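Protein angel homolog 2 (Homo sapiens, PDB 6RW0) hydrolyses 2',3'-cyclic phosphates as a member of the CCR4/nocturin family of deadenylases and probably binds mRNA 3'-untranslated regions. Local coordinates at residues 98-103 / 139-144; 172-177 / 188-193. All blocks are in the same frame, centred on the assembly; numbering follows the deposited sequence.

Contact 1. Residues 98-103 / 139-144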
ATOM      1  N   ALA A  98     -12.666 -10.939   2.366  1.00 17.33           N
ATOM      2  CA  ALA A  98     -12.783  -9.487   2.309  1.00 16.93           C
ATOM      3  C   ALA A  98     -13.505  -9.038   1.039  1.00 16.38           C
ATOM      4  O   ALA A  98     -13.391  -9.655  -0.020  1.00 18.11           O
ATOM      5  CB  ALA A  98     -11.405  -8.835   2.340  1.00 18.44           C
ATOM      6  N   ASP A  99     -14.212  -7.911   1.139  1.00 16.19           N
ATOM      7  CA  ASP A  99     -14.945  -7.404  -0.018  1.00 15.97           C
ATOM      8  C   ASP A  99     -14.027  -6.806  -1.077  1.00 16.35           C
ATOM      9  O   ASP A  99     -14.359  -6.837  -2.272  1.00 17.08           O
ATOM     10  CB  ASP A  99     -15.946  -6.345   0.427  1.00 17.64           C
ATOM     11  CG  ASP A  99     -17.002  -6.902   1.336  1.00 19.23           C
ATOM     12  OD1 ASP A  99     -17.535  -7.989   1.036  1.00 21.81           O
ATOM     13  OD2 ASP A  99     -17.301  -6.262   2.360  1.00 21.45           O
ATOM     14  N   VAL A 100     -12.901  -6.230  -0.663  1.00 16.60           N
ATOM     15  CA  VAL A 100     -11.938  -5.590  -1.551  1.00 15.35           C
ATOM     16  C   VAL A 100     -10.566  -6.123  -1.181  1.00 15.23           C
ATOM     17  O   VAL A 100     -10.225  -6.173   0.009  1.00 16.56           O
ATOM     18  CB  VAL A 100     -11.947  -4.057  -1.391  1.00 16.60           C
ATOM     19  CG1 VAL A 100     -10.907  -3.410  -2.300  1.00 17.67           C
ATOM     20  CG2 VAL A 100     -13.316  -3.482  -1.690  1.00 18.45           C
ATOM     21  N   LEU A 101      -9.784  -6.518  -2.190  1.00 15.08           N
ATOM     22  CA  LEU A 101      -8.407  -6.944  -1.997  1.00 15.98           C
ATOM     23  C   LEU A 101      -7.476  -5.995  -2.730  1.00 14.44           C
ATOM     24  O   LEU A 101      -7.656  -5.731  -3.925  1.00 17.51           O
ATOM     25  CB  LEU A 101      -8.135  -8.335  -2.566  1.00 18.19           C
ATOM     26  CG  LEU A 101      -9.109  -9.423  -2.183  1.00 18.40           C
ATOM     27  CD1 LEU A 101      -8.707 -10.669  -2.983  1.00 19.90           C
ATOM     28  CD2 LEU A 101      -9.113  -9.680  -0.707  1.00 20.88           C
ATOM     29  N   CYS A 102      -6.482  -5.489  -2.019  1.00 15.12           N
ATOM     30  CA  CYS A 102      -5.415  -4.683  -2.595  1.00 14.95           C
ATOM     31  C   CYS A 102      -4.148  -5.493  -2.393  1.00 14.20           C
ATOM     32  O   CYS A 102      -3.662  -5.612  -1.265  1.00 16.01           O
ATOM     33  CB  CYS A 102      -5.315  -3.329  -1.910  1.00 16.88           C
ATOM     34  SG  CYS A 102      -6.679  -2.238  -2.432  1.00 18.92           S
ATOM     35  N   LEU A 103      -3.635  -6.072  -3.472  1.00 13.43           N
ATOM     36  CA  LEU A 103      -2.484  -6.955  -3.402  1.00 13.53           C
ATOM     37  C   LEU A 103      -1.274  -6.299  -4.047  1.00 14.66           C
ATOM     38  O   LEU A 103      -1.391  -5.571  -5.037  1.00 14.79           O
ATOM     39  CB  LEU A 103      -2.791  -8.284  -4.101  1.00 15.27           C
ATOM     40  CG  LEU A 103      -4.072  -9.014  -3.666  1.00 15.32           C
ATOM     41  CD1 LEU A 103      -4.294 -10.267  -4.499  1.00 18.83           C
ATOM     42  CD2 LEU A 103      -4.013  -9.341  -2.185  1.00 16.62           C
ATOM     43  N   CYS A 139       0.640  -4.638  -8.936  1.00 13.29           N
ATOM     44  CA  CYS A 139      -0.458  -4.438  -8.009  1.00 15.01           C
ATOM     45  C   CYS A 139      -1.755  -4.963  -8.607  1.00 14.32           C
ATOM     46  O   CYS A 139      -2.007  -4.839  -9.814  1.00 16.39           O
ATOM     47  CB  CYS A 139      -0.679  -2.950  -7.739  1.00 16.94           C
ATOM     48  SG  CYS A 139       0.603  -2.126  -6.826  1.00 21.81           S
ATOM     49  N   ALA A 140      -2.613  -5.495  -7.754  1.00 14.20           N
ATOM     50  CA  ALA A 140      -3.953  -5.873  -8.165  1.00 13.50           C
ATOM     51  C   ALA A 140      -4.957  -5.266  -7.199  1.00 13.54           C
ATOM     52  O   ALA A 140      -4.687  -5.160  -6.000  1.00 15.75           O
ATOM     53  CB  ALA A 140      -4.135  -7.390  -8.233  1.00 15.77           C
ATOM     54  N   ILE A 141      -6.098  -4.839  -7.727  1.00 14.31           N
ATOM     55  CA  ILE A 141      -7.258  -4.503  -6.907  1.00 13.57           C
ATOM     56  C   ILE A 141      -8.395  -5.401  -7.358  1.00 14.59           C
ATOM     57  O   ILE A 141      -8.730  -5.439  -8.546  1.00 15.07           O
ATOM     58  CB  ILE A 141      -7.660  -3.021  -6.997  1.00 14.89           C
ATOM     59  CG1 ILE A 141      -6.540  -2.107  -6.518  1.00 15.12           C
ATOM     60  CG2 ILE A 141      -8.901  -2.776  -6.129  1.00 15.01           C
ATOM     61  CD1 ILE A 141      -6.796  -0.605  -6.758  1.00 14.97           C
ATOM     62  N   CYS A 142      -8.976  -6.126  -6.411  1.00 13.61           N
ATOM     63  CA  CYS A 142     -10.032  -7.084  -6.677  1.00 14.75           C
ATOM     64  C   CYS A 142     -11.204  -6.747  -5.772  1.00 15.45           C
ATOM     65  O   CYS A 142     -11.019  -6.253  -4.660  1.00 17.94           O
ATOM     66  CB  CYS A 142      -9.545  -8.502  -6.370  1.00 16.75           C
ATOM     67  SG  CYS A 142      -7.907  -8.909  -7.055  1.00 19.22           S
ATOM     68  N   PHE A 143     -12.417  -6.988  -6.223  1.00 14.94           N
ATOM     69  CA  PHE A 143     -13.595  -6.647  -5.398  1.00 15.20           C
ATOM     70  C   PHE A 143     -14.713  -7.650  -5.677  1.00 17.52           C
ATOM     71  O   PHE A 143     -14.764  -8.190  -6.742  1.00 16.16           O
ATOM     72  CB  PHE A 143     -14.022  -5.201  -5.658  1.00 15.97           C
ATOM     73  CG  PHE A 143     -14.503  -4.980  -7.060  1.00 16.98           C
ATOM     74  CD1 PHE A 143     -13.662  -4.510  -8.042  1.00 16.44           C
ATOM     75  CD2 PHE A 143     -15.788  -5.330  -7.396  1.00 18.53           C
ATOM     76  CE1 PHE A 143     -14.130  -4.345  -9.327  1.00 19.16           C
ATOM     77  CE2 PHE A 143     -16.251  -5.168  -8.678  1.00 19.05           C
ATOM     78  CZ  PHE A 143     -15.423  -4.668  -9.631  1.00 18.50           C
ATOM     79  N   LYS A 144     -15.524  -7.933  -4.671  1.00 16.31           N
ATOM     80  CA  LYS A 144     -16.631  -8.895  -4.847  1.00 16.50           C
ATOM     81  C   LYS A 144     -17.628  -8.264  -5.812  1.00 18.21           C
ATOM     82  O   LYS A 144     -18.092  -7.196  -5.522  1.00 18.06           O
ATOM     83  CB  LYS A 144     -17.291  -9.195  -3.502  1.00 17.21           C
ATOM     84  CG  LYS A 144     -16.440 -10.026  -2.562  1.00 19.07           C
ATOM     85  CD  LYS A 144     -16.125 -11.385  -3.092  1.00 18.40           C
ATOM     86  CE  LYS A 144     -15.667 -12.344  -2.016  1.00 21.13           C
ATOM     87  NZ  LYS A 144     -16.778 -12.680  -1.106  1.00 24.29           N
TER
HETATM   88  O   HOH W   1     -16.955 -10.644   0.935  1.00 24.70           O
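Lys144 and Asp99 close one end of an antiparallel strand pair that lies inside one of the two sheets of a DNase I-like beta-sandwich. Lys144 N donates to Asp99 O, after which the ladder runs through two hydrogen-bonded pairs, Leu101 with Cys142 and Leu103 with Ala140, each held by two backbone bonds. From CB, 4.0 Å from Asp99 O, the Lys144 side chain turns back over the neighbouring backbone: CG lies 3.8 Å from Asp99 O and 3.9 Å from Asp99 CA. A bend at chi2 (-62°) sets CD, beyond which CE comes within 4.0 Å of Ala98 O. The ammonium end makes a salt bridge with Asp97 and a cation-pi contact with Tyr124, so neighbours of the pair hold NZ directly, and within the pair only a water links it to Asp99. Asp99 OD2 is held by Ser53 N on strand 49-58. On the face carrying Val100, Cys102, Ile141 and Phe143, Cys102 SG touches Ile141 CG1 at 4.1 Å, and this side packs on strands 171-179 and 189-195. On the reverse face, Leu101 CB lies 4.1 Å from Cys142 CB, with Tyr124 against both side chains. At the partly exposed end that water bridges the two charged groups, accepting from Lys144 NZ at 2.9 Å and donating to Asp99 OD1 at 2.7 Å.

Contact 2. Residues 172-177 / 188-193; sequences GLVLLL and AICVAN
Val174 CG1 and Cys190 SG each stand anti to their own backbone N (chi1 -178° and 178°), and the two atoms meet at 3.4 Å, a tight approach for carbon against sulphur. The other methyl of Val174, CG2, rests 4.0 Å from Ala192 CB, so this one side chain spans two residues of the facing strand. Leu176 completes the row: chi2 near 67° places its CD1 3.7 Å from Ala188 CB and 3.7 Å from Ile189 O, beside Cys190 CB. Helix 203-220 covers this face, with Val220 against Val174 and Leu176, and Ile217 against Ala192. On the reverse face Leu177 CD1 reaches Val191 CG2 at 4.0 Å, the two side chains crossing obliquely. Leu175 and Leu177 continue onto Ile141 and Phe143 of strand 137-144, while Val191 lies on Val100 and Cys102. Asn193 also points to this buried side, where its OD1 accepts from Gln104 NE2. The backbones are joined by three hydrogen-bonded pairs, Leu173 with Asn193, Leu175 with Val191 and Leu177 with Ile189, each with two bonds; Leu175 N to Val191 O is 2.8 Å. One face under a helix and the other against a second sheet is the setting of an inner beta hairpin in the layered alpha/beta sandwich of the endonuclease/exonuclease/phosphatase fold.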
ATOM      1  N   GLY A 172       1.010   2.207  -9.630  1.00 14.42           N
ATOM      2  CA  GLY A 172      -0.161   2.231  -8.779  1.00 14.63           C
ATOM      3  C   GLY A 172      -1.396   1.925  -9.601  1.00 14.14           C
ATOM      4  O   GLY A 172      -1.342   1.831 -10.831  1.00 13.61           O
ATOM      5  N   LEU A 173      -2.522   1.795  -8.906  1.00 14.02           N
ATOM      6  CA  LEU A 173      -3.786   1.482  -9.562  1.00 12.72           C
ATOM      7  C   LEU A 173      -4.903   2.087  -8.731  1.00 13.37           C
ATOM      8  O   LEU A 173      -4.876   1.991  -7.500  1.00 14.72           O
ATOM      9  CB  LEU A 173      -3.984  -0.027  -9.709  1.00 13.10           C
ATOM     10  CG  LEU A 173      -5.226  -0.472 -10.477  1.00 13.32           C
ATOM     11  CD1 LEU A 173      -5.244   0.001 -11.901  1.00 15.12           C
ATOM     12  CD2 LEU A 173      -5.291  -2.006 -10.419  1.00 15.83           C
ATOM     13  N   VAL A 174      -5.853   2.739  -9.396  1.00 13.09           N
ATOM     14  CA  VAL A 174      -6.977   3.395  -8.733  1.00 13.81           C
ATOM     15  C   VAL A 174      -8.251   2.925  -9.414  1.00 14.27           C
ATOM     16  O   VAL A 174      -8.392   3.063 -10.636  1.00 15.38           O
ATOM     17  CB  VAL A 174      -6.868   4.929  -8.792  1.00 14.00           C
ATOM     18  CG1 VAL A 174      -8.033   5.569  -8.062  1.00 16.73           C
ATOM     19  CG2 VAL A 174      -5.524   5.390  -8.210  1.00 14.95           C
ATOM     20  N   LEU A 175      -9.171   2.353  -8.645  1.00 14.75           N
ATOM     21  CA  LEU A 175     -10.475   1.984  -9.170  1.00 14.34           C
ATOM     22  C   LEU A 175     -11.525   2.910  -8.581  1.00 15.14           C
ATOM     23  O   LEU A 175     -11.411   3.355  -7.435  1.00 17.11           O
ATOM     24  CB  LEU A 175     -10.863   0.541  -8.822  1.00 16.28           C
ATOM     25  CG  LEU A 175      -9.939  -0.601  -9.239  1.00 17.96           C
ATOM     26  CD1 LEU A 175     -10.650  -1.953  -9.081  1.00 18.30           C
ATOM     27  CD2 LEU A 175      -9.389  -0.460 -10.638  1.00 18.58           C
ATOM     28  N   LEU A 176     -12.558   3.187  -9.360  1.00 14.97           N
ATOM     29  CA  LEU A 176     -13.745   3.851  -8.851  1.00 15.48           C
ATOM     30  C   LEU A 176     -14.866   2.822  -8.879  1.00 15.19           C
ATOM     31  O   LEU A 176     -15.151   2.250  -9.937  1.00 16.41           O
ATOM     32  CB  LEU A 176     -14.087   5.079  -9.682  1.00 17.02           C
ATOM     33  CG  LEU A 176     -15.152   5.951  -9.016  1.00 18.64           C
ATOM     34  CD1 LEU A 176     -14.687   6.614  -7.720  1.00 19.53           C
ATOM     35  CD2 LEU A 176     -15.617   7.012 -10.003  1.00 19.75           C
ATOM     36  N   LEU A 177     -15.430   2.553  -7.709  1.00 16.91           N
ATOM     37  CA  LEU A 177     -16.425   1.479  -7.513  1.00 17.51           C
ATOM     38  C   LEU A 177     -17.769   2.052  -7.070  1.00 18.20           C
ATOM     39  O   LEU A 177     -17.766   2.973  -6.320  1.00 20.72           O
ATOM     40  CB  LEU A 177     -15.931   0.511  -6.437  1.00 17.04           C
ATOM     41  CG  LEU A 177     -14.582  -0.152  -6.674  1.00 17.94           C
ATOM     42  CD1 LEU A 177     -14.253  -1.069  -5.518  1.00 20.11           C
ATOM     43  CD2 LEU A 177     -14.564  -0.931  -7.970  1.00 19.69           C
ATOM     44  N   ALA A 188     -19.896   6.870  -4.932  1.00 21.83           N
ATOM     45  CA  ALA A 188     -18.865   5.920  -5.286  1.00 19.13           C
ATOM     46  C   ALA A 188     -17.781   5.896  -4.213  1.00 18.81           C
ATOM     47  O   ALA A 188     -17.678   6.796  -3.375  1.00 21.81           O
ATOM     48  CB  ALA A 188     -18.221   6.330  -6.610  1.00 22.93           C
ATOM     49  N   ILE A 189     -16.965   4.842  -4.254  1.00 18.20           N
ATOM     50  CA  ILE A 189     -15.790   4.697  -3.404  1.00 18.99           C
ATOM     51  C   ILE A 189     -14.568   4.556  -4.299  1.00 16.44           C
ATOM     52  O   ILE A 189     -14.576   3.784  -5.264  1.00 18.36           O
ATOM     53  CB  ILE A 189     -15.916   3.488  -2.463  1.00 21.42           C
ATOM     54  CG1 ILE A 189     -17.141   3.682  -1.571  1.00 26.78           C
ATOM     55  CG2 ILE A 189     -14.651   3.315  -1.630  1.00 22.14           C
ATOM     56  CD1 ILE A 189     -17.463   2.499  -0.727  1.00 32.20           C
ATOM     57  N   CYS A 190     -13.521   5.300  -3.977  1.00 15.43           N
ATOM     58  CA  CYS A 190     -12.281   5.278  -4.726  1.00 15.31           C
ATOM     59  C   CYS A 190     -11.287   4.425  -3.955  1.00 15.70           C
ATOM     60  O   CYS A 190     -10.978   4.730  -2.801  1.00 16.70           O
ATOM     61  CB  CYS A 190     -11.757   6.703  -4.861  1.00 15.95           C
ATOM     62  SG  CYS A 190     -10.193   6.815  -5.716  1.00 17.46           S
ATOM     63  N   VAL A 191     -10.786   3.365  -4.585  1.00 14.61           N
ATOM     64  CA  VAL A 191      -9.821   2.466  -3.963  1.00 14.30           C
ATOM     65  C   VAL A 191      -8.509   2.576  -4.719  1.00 13.40           C
ATOM     66  O   VAL A 191      -8.470   2.383  -5.944  1.00 14.93           O
ATOM     67  CB  VAL A 191     -10.313   1.009  -3.963  1.00 15.26           C
ATOM     68  CG1 VAL A 191      -9.279   0.093  -3.321  1.00 17.45           C
ATOM     69  CG2 VAL A 191     -11.648   0.891  -3.258  1.00 17.13           C
ATOM     70  N   ALA A 192      -7.437   2.872  -3.994  1.00 13.47           N
ATOM     71  CA  ALA A 192      -6.117   3.037  -4.571  1.00 13.46           C
ATOM     72  C   ALA A 192      -5.162   2.036  -3.944  1.00 12.43           C
ATOM     73  O   ALA A 192      -5.326   1.641  -2.786  1.00 15.88           O
ATOM     74  CB  ALA A 192      -5.604   4.450  -4.347  1.00 15.43           C
ATOM     75  N   ASN A 193      -4.172   1.613  -4.733  1.00 12.88           N
ATOM     76  CA  ASN A 193      -3.180   0.635  -4.313  1.00 14.10           C
ATOM     77  C   ASN A 193      -1.859   0.975  -4.983  1.00 13.17           C
ATOM     78  O   ASN A 193      -1.833   1.375  -6.151  1.00 15.82           O
ATOM     79  CB  ASN A 193      -3.686  -0.754  -4.729  1.00 14.33           C
ATOM     80  CG  ASN A 193      -2.782  -1.895  -4.281  1.00 16.08           C
ATOM     81  OD1 ASN A 193      -1.958  -1.748  -3.388  1.00 18.86           O
ATOM     82  ND2 ASN A 193      -2.973  -3.059  -4.891  1.00 16.04           N
TER

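How the contacts relate
Contact 1 belongs to one mixed sheet and contact 2 to the other; packed face against face, the two sheets form the central sandwich. Their centres are 10 Å apart, and along the chain they come in series, contact 1 closing before contact 2 opens. The sheets interlock at a few atoms: Ile141 CD1 reaches in to 3.3 Å from Leu173 O and 3.5 Å from Val191 O, while Asn193 ND2 probably donates a hydrogen bond to Leu103 O at 3.0 Å. This polar link ties strand 189-195 to strand 100-107 within the apolar interior. The side chains of Cys139 and Asn193 lie about 12 and 13 Å from the bound magnesium ion.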